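Local coordinates for Alr4995 protein (PDB 6LRF) that acts as a bifunctional enzyme, with arginine dihydrolase and ornithine cyclodeaminase activities, in the cyanobacterium Anabaena, at the interface of chains A and B and the interface of chains A and C. Coordinates in Å, arbitrary orientation; residue numbers count along the deposited sequence, not the author numbering. Chains: chain A/B/C, Alr4995 protein.

Contact 1: the interface of chains A and B. Residues chain A 23-24, 26, 28; chain B 479, 483, 487.
A:Trp24 and its loop neighbours dock on B:Trp479 and B:Lys483 of helix 467-486, a loop-on-helix patch of a two-fold interface between identical chains that probably ties together subunits of the four-chain assembly. The loop belongs to the dimethylargininase-like part of this guanidino-group-modifying enzyme. It offers an aromatic face and a set of main-chain carbonyls, and the helix meets the first with an indole edge and the second with a lysine amine. The two indoles meet edge to face, their planes close to perpendicular at 83°: B:Trp479 turns its rim toward A:Trp24, with CZ2 3.7 Å from CE3. Pyrrole nitrogen NE1 of B:Trp479 comes in at the same rim, 3.5 Å from A:Trp24 CH2, while its CH2 rests 4.0 Å from CB of A:Pro23. One turn along the helix, B:Lys483 runs its CD over a face of B:Trp479 and bends at the last torsion (chi4 -62°), bringing the amine into the loop. There NZ of B:Lys483 hydrogen-bonds the carbonyl O of A:Glu26 at 2.7 Å. NZ of B:Lys483 also donates to O of A:Trp24 at 2.9 Å, from 44° above the carbonyl plane, and the two carbonyl dipoles would probably favour the amine's positive charge. Water 1, 2.8 Å from NZ of B:Lys483, passes the grip on to amide oxygen OD1 of A:Asn28.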
loop_
_atom_site.group_PDB
_atom_site.type_symbol
_atom_site.label_atom_id
_atom_site.label_comp_id
_atom_site.label_asym_id
_atom_site.label_seq_id
_atom_site.Cartn_x
_atom_site.Cartn_y
_atom_site.Cartn_z
ATOM N N PRO A 23 25.665 -10.319 23.360
ATOM C CA PRO A 23 25.169 -11.043 22.173
ATOM C C PRO A 23 26.146 -12.077 21.618
ATOM O O PRO A 23 25.768 -12.932 20.821
ATOM C CB PRO A 23 24.953 -9.920 21.135
ATOM C CG PRO A 23 24.885 -8.682 21.903
ATOM C CD PRO A 23 25.741 -8.867 23.117
ATOM N N TRP A 24 27.405 -11.998 22.026
ATOM C CA TRP A 24 28.384 -12.948 21.543
ATOM C C TRP A 24 28.190 -14.299 22.227
ATOM O O TRP A 24 28.370 -15.334 21.610
ATOM C CB TRP A 24 29.807 -12.422 21.778
ATOM C CG TRP A 24 30.071 -11.126 21.063
ATOM C CD1 TRP A 24 29.797 -9.869 21.520
ATOM C CD2 TRP A 24 30.624 -10.967 19.748
ATOM N NE1 TRP A 24 30.165 -8.929 20.576
ATOM C CE2 TRP A 24 30.675 -9.577 19.480
ATOM C CE3 TRP A 24 31.102 -11.863 18.779
ATOM C CZ2 TRP A 24 31.178 -9.060 18.281
ATOM C CZ3 TRP A 24 31.590 -11.350 17.577
ATOM C CH2 TRP A 24 31.630 -9.962 17.343
ATOM N N GLU A 26 25.464 -15.590 23.152
ATOM C CA GLU A 26 24.212 -16.220 22.731
ATOM C C GLU A 26 24.506 -17.376 21.770
ATOM O O GLU A 26 25.192 -17.199 20.765
ATOM C CB GLU A 26 23.286 -15.179 22.092
ATOM C CG GLU A 26 21.887 -15.689 21.725
ATOM C CD GLU A 26 21.092 -16.182 22.933
ATOM O OE1 GLU A 26 20.487 -15.339 23.637
ATOM O OE2 GLU A 26 21.078 -17.416 23.180
ATOM N N ASN A 28 26.297 -19.996 22.653
ATOM C CA ASN A 28 27.633 -20.540 22.913
ATOM C C ASN A 28 27.820 -21.196 24.269
ATOM O O ASN A 28 28.943 -21.562 24.624
ATOM C CB ASN A 28 28.694 -19.443 22.756
ATOM C CG ASN A 28 29.076 -19.215 21.315
ATOM O OD1 ASN A 28 28.937 -20.107 20.487
ATOM N ND2 ASN A 28 29.532 -18.006 20.998
ATOM N N TRP B 479 25.515 -11.268 10.373
ATOM C CA TRP B 479 26.437 -11.519 11.477
ATOM C C TRP B 479 25.948 -12.726 12.275
ATOM O O TRP B 479 26.716 -13.643 12.564
ATOM C CB TRP B 479 26.556 -10.266 12.368
ATOM C CG TRP B 479 27.365 -10.483 13.601
ATOM C CD1 TRP B 479 28.725 -10.522 13.693
ATOM C CD2 TRP B 479 26.864 -10.688 14.931
ATOM N NE1 TRP B 479 29.101 -10.755 15.002
ATOM C CE2 TRP B 479 27.972 -10.858 15.775
ATOM C CE3 TRP B 479 25.582 -10.760 15.481
ATOM C CZ2 TRP B 479 27.838 -11.080 17.147
ATOM C CZ3 TRP B 479 25.449 -10.982 16.845
ATOM C CH2 TRP B 479 26.567 -11.147 17.658
ATOM N N LYS B 483 27.632 -16.407 12.629
ATOM C CA LYS B 483 27.909 -16.802 13.997
ATOM C C LYS B 483 27.292 -18.166 14.319
ATOM O O LYS B 483 27.961 -19.051 14.850
ATOM C CB LYS B 483 27.388 -15.725 14.940
ATOM C CG LYS B 483 27.629 -15.968 16.389
ATOM C CD LYS B 483 27.167 -14.735 17.157
ATOM C CE LYS B 483 27.603 -14.816 18.577
ATOM N NZ LYS B 483 26.972 -15.996 19.183
ATOM N N ALA B 487 29.230 -21.935 14.981
ATOM C CA ALA B 487 29.153 -22.612 16.276
ATOM C C ALA B 487 28.434 -23.958 16.159
ATOM O O ALA B 487 28.243 -24.652 17.149
ATOM C CB ALA B 487 28.452 -21.723 17.302
HETATM O O HOH W 1 27.316 -18.704 18.392
#

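Contact 2: the interface of chains A and C. Residues chain A 644-646, 668; chain C 385, 403-404, 603.
The C-terminal end of helix 637-645, in the Rossmann-fold region of chain A, brings A:Asn644 against C:Arg403 and C:Met404, a selenomethionine. Here a carbonyl lies over a flat cation: O of A:Asn644 sits 3.3 Å above the guanidinium plane of C:Arg403, toward its rim, where the helix-end dipole would probably favour a positive charge. C:Arg403 is curled to receive it, with CG between its backbone N and carbonyl carbon (chi1 56°) and a bend at chi3. Its NE and NH2, side-on, both hydrogen-bond O of C:Met404, NE at 2.9 Å, which fixes the plane. An alanine in place of C:Arg403 would probably leave O of C:Met404 without these donors and open a gap beneath the helix end. Water 2 carries the polar link across, lying 2.7 Å from O of A:Asn644, 2.8 Å from O of A:Thr646 and 2.9 Å from N of C:Met404, this last bond nearly straight at 171°. A:Arg668 steadies the second shell by donating NH1 to O of A:Thr646, while C:Ile385 lays CD1 over a guanidinium face of A:Arg668. In the fold, C:Arg403 and C:Met404 occupy the turn between strands 395-400 and 407-413, and A:Arg668 the loop between helix 662-665 and strand 673-677.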
loop_
_atom_site.group_PDB
_atom_site.type_symbol
_atom_site.label_atom_id
_atom_site.label_comp_id
_atom_site.label_asym_id
_atom_site.label_seq_id
_atom_site.Cartn_x
_atom_site.Cartn_y
_atom_site.Cartn_z
ATOM N N ASN A 644 5.557 18.260 -16.970
ATOM C CA ASN A 644 4.733 19.197 -17.733
ATOM C C ASN A 644 5.555 20.127 -18.629
ATOM O O ASN A 644 5.102 20.496 -19.713
ATOM C CB ASN A 644 3.867 20.037 -16.794
ATOM C CG ASN A 644 2.830 19.206 -16.059
ATOM O OD1 ASN A 644 2.624 18.030 -16.372
ATOM N ND2 ASN A 644 2.173 19.812 -15.070
HETATM N N MSE A 645 6.764 20.482 -18.187
HETATM C CA MSE A 645 7.639 21.395 -18.937
HETATM C C MSE A 645 8.479 20.714 -20.029
HETATM O O MSE A 645 9.059 21.378 -20.885
HETATM C CB MSE A 645 8.600 22.118 -17.980
HETATM C CG MSE A 645 7.913 22.898 -16.887
HETATM SE SE MSE A 645 9.228 23.652 -15.660
HETATM C CE MSE A 645 8.058 24.017 -14.143
ATOM N N THR A 646 8.554 19.393 -19.993
ATOM C CA THR A 646 9.523 18.680 -20.818
ATOM C C THR A 646 8.873 18.094 -22.072
ATOM O O THR A 646 7.876 17.371 -21.975
ATOM C CB THR A 646 10.176 17.550 -20.013
ATOM O OG1 THR A 646 10.628 18.059 -18.754
ATOM C CG2 THR A 646 11.353 16.949 -20.764
ATOM N N ARG A 668 4.141 8.606 -20.789
ATOM C CA ARG A 668 4.636 9.235 -22.000
ATOM C C ARG A 668 5.166 8.161 -22.918
ATOM O O ARG A 668 5.825 8.445 -23.917
ATOM C CB ARG A 668 5.719 10.267 -21.664
ATOM C CG ARG A 668 5.229 11.316 -20.679
ATOM C CD ARG A 668 6.355 11.962 -19.910
ATOM N NE ARG A 668 7.252 12.670 -20.802
ATOM C CZ ARG A 668 7.310 13.993 -20.931
ATOM N NH1 ARG A 668 8.174 14.516 -21.784
ATOM N NH2 ARG A 668 6.528 14.790 -20.210
ATOM N N ILE C 385 3.074 17.012 -25.913
ATOM C CA ILE C 385 4.532 16.937 -25.785
ATOM C C ILE C 385 5.208 16.648 -27.125
ATOM O O ILE C 385 6.434 16.764 -27.245
ATOM C CB ILE C 385 4.981 15.850 -24.781
ATOM C CG1 ILE C 385 4.672 14.450 -25.330
ATOM C CG2 ILE C 385 4.345 16.072 -23.409
ATOM C CD1 ILE C 385 5.191 13.302 -24.452
ATOM N N ARG C 403 5.852 22.157 -25.757
ATOM C CA ARG C 403 5.508 21.518 -24.487
ATOM C C ARG C 403 4.009 21.322 -24.414
ATOM O O ARG C 403 3.256 21.932 -25.174
ATOM C CB ARG C 403 5.979 22.327 -23.280
ATOM C CG ARG C 403 5.476 23.730 -23.226
ATOM C CD ARG C 403 5.514 24.228 -21.764
ATOM N NE ARG C 403 4.388 23.666 -21.040
ATOM C CZ ARG C 403 4.159 23.817 -19.743
ATOM N NH1 ARG C 403 4.987 24.524 -18.989
ATOM N NH2 ARG C 403 3.082 23.259 -19.209
HETATM N N MSE C 404 3.570 20.475 -23.500
HETATM C CA MSE C 404 2.144 20.241 -23.384
HETATM C C MSE C 404 1.457 21.436 -22.747
HETATM O O MSE C 404 2.090 22.240 -22.046
HETATM C CB MSE C 404 1.858 18.978 -22.571
HETATM C CG MSE C 404 2.218 19.123 -21.112
HETATM SE SE MSE C 404 1.467 17.628 -20.058
HETATM C CE MSE C 404 1.340 16.262 -21.469
ATOM N N ASP C 603 -0.707 24.838 -13.274
ATOM C CA ASP C 603 -1.067 25.226 -14.640
ATOM C C ASP C 603 -1.834 26.557 -14.628
ATOM O O ASP C 603 -2.752 26.749 -13.830
ATOM C CB ASP C 603 -1.910 24.139 -15.321
ATOM C CG ASP C 603 -1.197 22.785 -15.381
ATOM O OD1 ASP C 603 -0.149 22.686 -16.073
ATOM O OD2 ASP C 603 -1.696 21.817 -14.748
HETATM O O HOH W 2 5.644 19.129 -21.940
#

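Contact 3: the interface of chains A and C. Residues chain A 403-404, 601, 603; chain C 640, 644.
C:Asn644, near the end of helix 637-645 in the Rossmann-fold region, fits between A:Arg403 and A:Met404 on one flank and A:Arg601 on the other, in a two-fold interface of this arginine dihydrolase and ornithine cyclodeaminase. Apolar packing is led by C:Ile640, one helical turn before the asparagine. Its methyl CG2 stands over the centre of the A:Arg601 guanidinium, 3.6 Å from CZ, so that an aliphatic branch caps a flat cation. The A:Arg601 chain, bent at chi2 and chi3, folds the group round to meet it. A:Met404, a selenomethionine, reaches toward the carboxamide of C:Asn644, CE lying 3.9 Å from CB; the still shorter approach of CE to the amide oxygen is doubtful and carries no weight. Electrostatic contact is made by A:Arg403. With CG anti to the backbone N (chi1 175°), it lays its guanidinium beneath O of C:Asn644, which stands 3.3 Å above the plane, toward the rim, an approach to the face that leaves the in-plane N-H groups to other partners. NH1 hydrogen-bonds O of A:Met404 at 3.0 Å (160° at the hydrogen), within the guanidinium plane. Solvent supplies the polar bridge: water 3 is 2.9 Å from N of A:Met404, on an almost straight bond (177°), and 2.7 Å from O of C:Asn644.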
loop_
_atom_site.group_PDB
_atom_site.type_symbol
_atom_site.label_atom_id
_atom_site.label_comp_id
_atom_site.label_asym_id
_atom_site.label_seq_id
_atom_site.Cartn_x
_atom_site.Cartn_y
_atom_site.Cartn_z
ATOM N N ARG A 403 3.385 28.963 18.252
ATOM C CA ARG A 403 3.514 28.274 16.984
ATOM C C ARG A 403 4.783 27.470 17.099
ATOM O O ARG A 403 5.743 27.942 17.706
ATOM C CB ARG A 403 3.611 29.271 15.841
ATOM C CG ARG A 403 3.862 28.663 14.505
ATOM C CD ARG A 403 4.782 29.554 13.735
ATOM N NE ARG A 403 4.564 29.464 12.299
ATOM C CZ ARG A 403 5.040 28.505 11.518
ATOM N NH1 ARG A 403 5.771 27.513 12.027
ATOM N NH2 ARG A 403 4.772 28.534 10.217
HETATM N N MSE A 404 4.811 26.263 16.563
HETATM C CA MSE A 404 6.052 25.507 16.603
HETATM C C MSE A 404 7.120 26.142 15.698
HETATM O O MSE A 404 6.818 26.946 14.801
HETATM C CB MSE A 404 5.817 24.057 16.192
HETATM C CG MSE A 404 5.879 23.862 14.705
HETATM SE SE MSE A 404 5.557 21.991 14.250
HETATM C CE MSE A 404 6.387 21.936 12.494
ATOM N N ARG A 601 4.765 24.875 2.573
ATOM C CA ARG A 601 5.194 24.336 3.862
ATOM C C ARG A 601 6.643 24.711 4.279
ATOM O O ARG A 601 7.111 24.285 5.328
ATOM C CB ARG A 601 5.035 22.811 3.857
ATOM C CG ARG A 601 5.970 22.127 2.893
ATOM C CD ARG A 601 6.520 20.851 3.486
ATOM N NE ARG A 601 6.928 21.066 4.869
ATOM C CZ ARG A 601 7.365 20.109 5.676
ATOM N NH1 ARG A 601 7.698 20.407 6.926
ATOM N NH2 ARG A 601 7.466 18.860 5.231
ATOM N N ASP A 603 10.028 25.902 5.778
ATOM C CA ASP A 603 10.545 26.490 6.999
ATOM C C ASP A 603 11.657 27.469 6.643
ATOM O O ASP A 603 12.549 27.117 5.865
ATOM C CB ASP A 603 11.072 25.402 7.928
ATOM C CG ASP A 603 9.977 24.484 8.437
ATOM O OD1 ASP A 603 8.887 24.990 8.802
ATOM O OD2 ASP A 603 10.214 23.257 8.484
ATOM N N ILE C 640 0.240 19.961 5.850
ATOM C CA ILE C 640 1.459 20.015 6.660
ATOM C C ILE C 640 1.785 21.456 6.992
ATOM O O ILE C 640 2.123 21.780 8.133
ATOM C CB ILE C 640 2.666 19.364 5.948
ATOM C CG1 ILE C 640 2.438 17.860 5.799
ATOM C CG2 ILE C 640 3.963 19.607 6.732
ATOM C CD1 ILE C 640 3.519 17.159 4.962
ATOM N N ASN C 644 2.020 23.036 10.663
ATOM C CA ASN C 644 3.153 23.811 11.198
ATOM C C ASN C 644 2.678 25.119 11.795
ATOM O O ASN C 644 3.216 25.595 12.784
ATOM C CB ASN C 644 4.201 24.157 10.124
ATOM C CG ASN C 644 4.760 22.945 9.411
ATOM O OD1 ASN C 644 4.794 21.839 9.953
ATOM N ND2 ASN C 644 5.192 23.151 8.162
HETATM O O HOH W 3 2.417 25.230 15.307
#

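Contacts 2 and 3 are one design used twice: the end of helix 637-645 in one chain meets residues 403 and 404 of the other, with the roles of chains A and C exchanged. Their C-alpha centres lie about 32 Å apart, and the arginine takes a different first torsion in each while still gripping the carbonyl of residue 404. Contact 1 joins A to B instead, through loop 23-28 and helix 467-486, about 57 Å from contact 2 and 47 Å from contact 3. Chain A thus has two different partners through separate surfaces, which is consistent with a four-chain assembly built from more than one kind of two-fold interface.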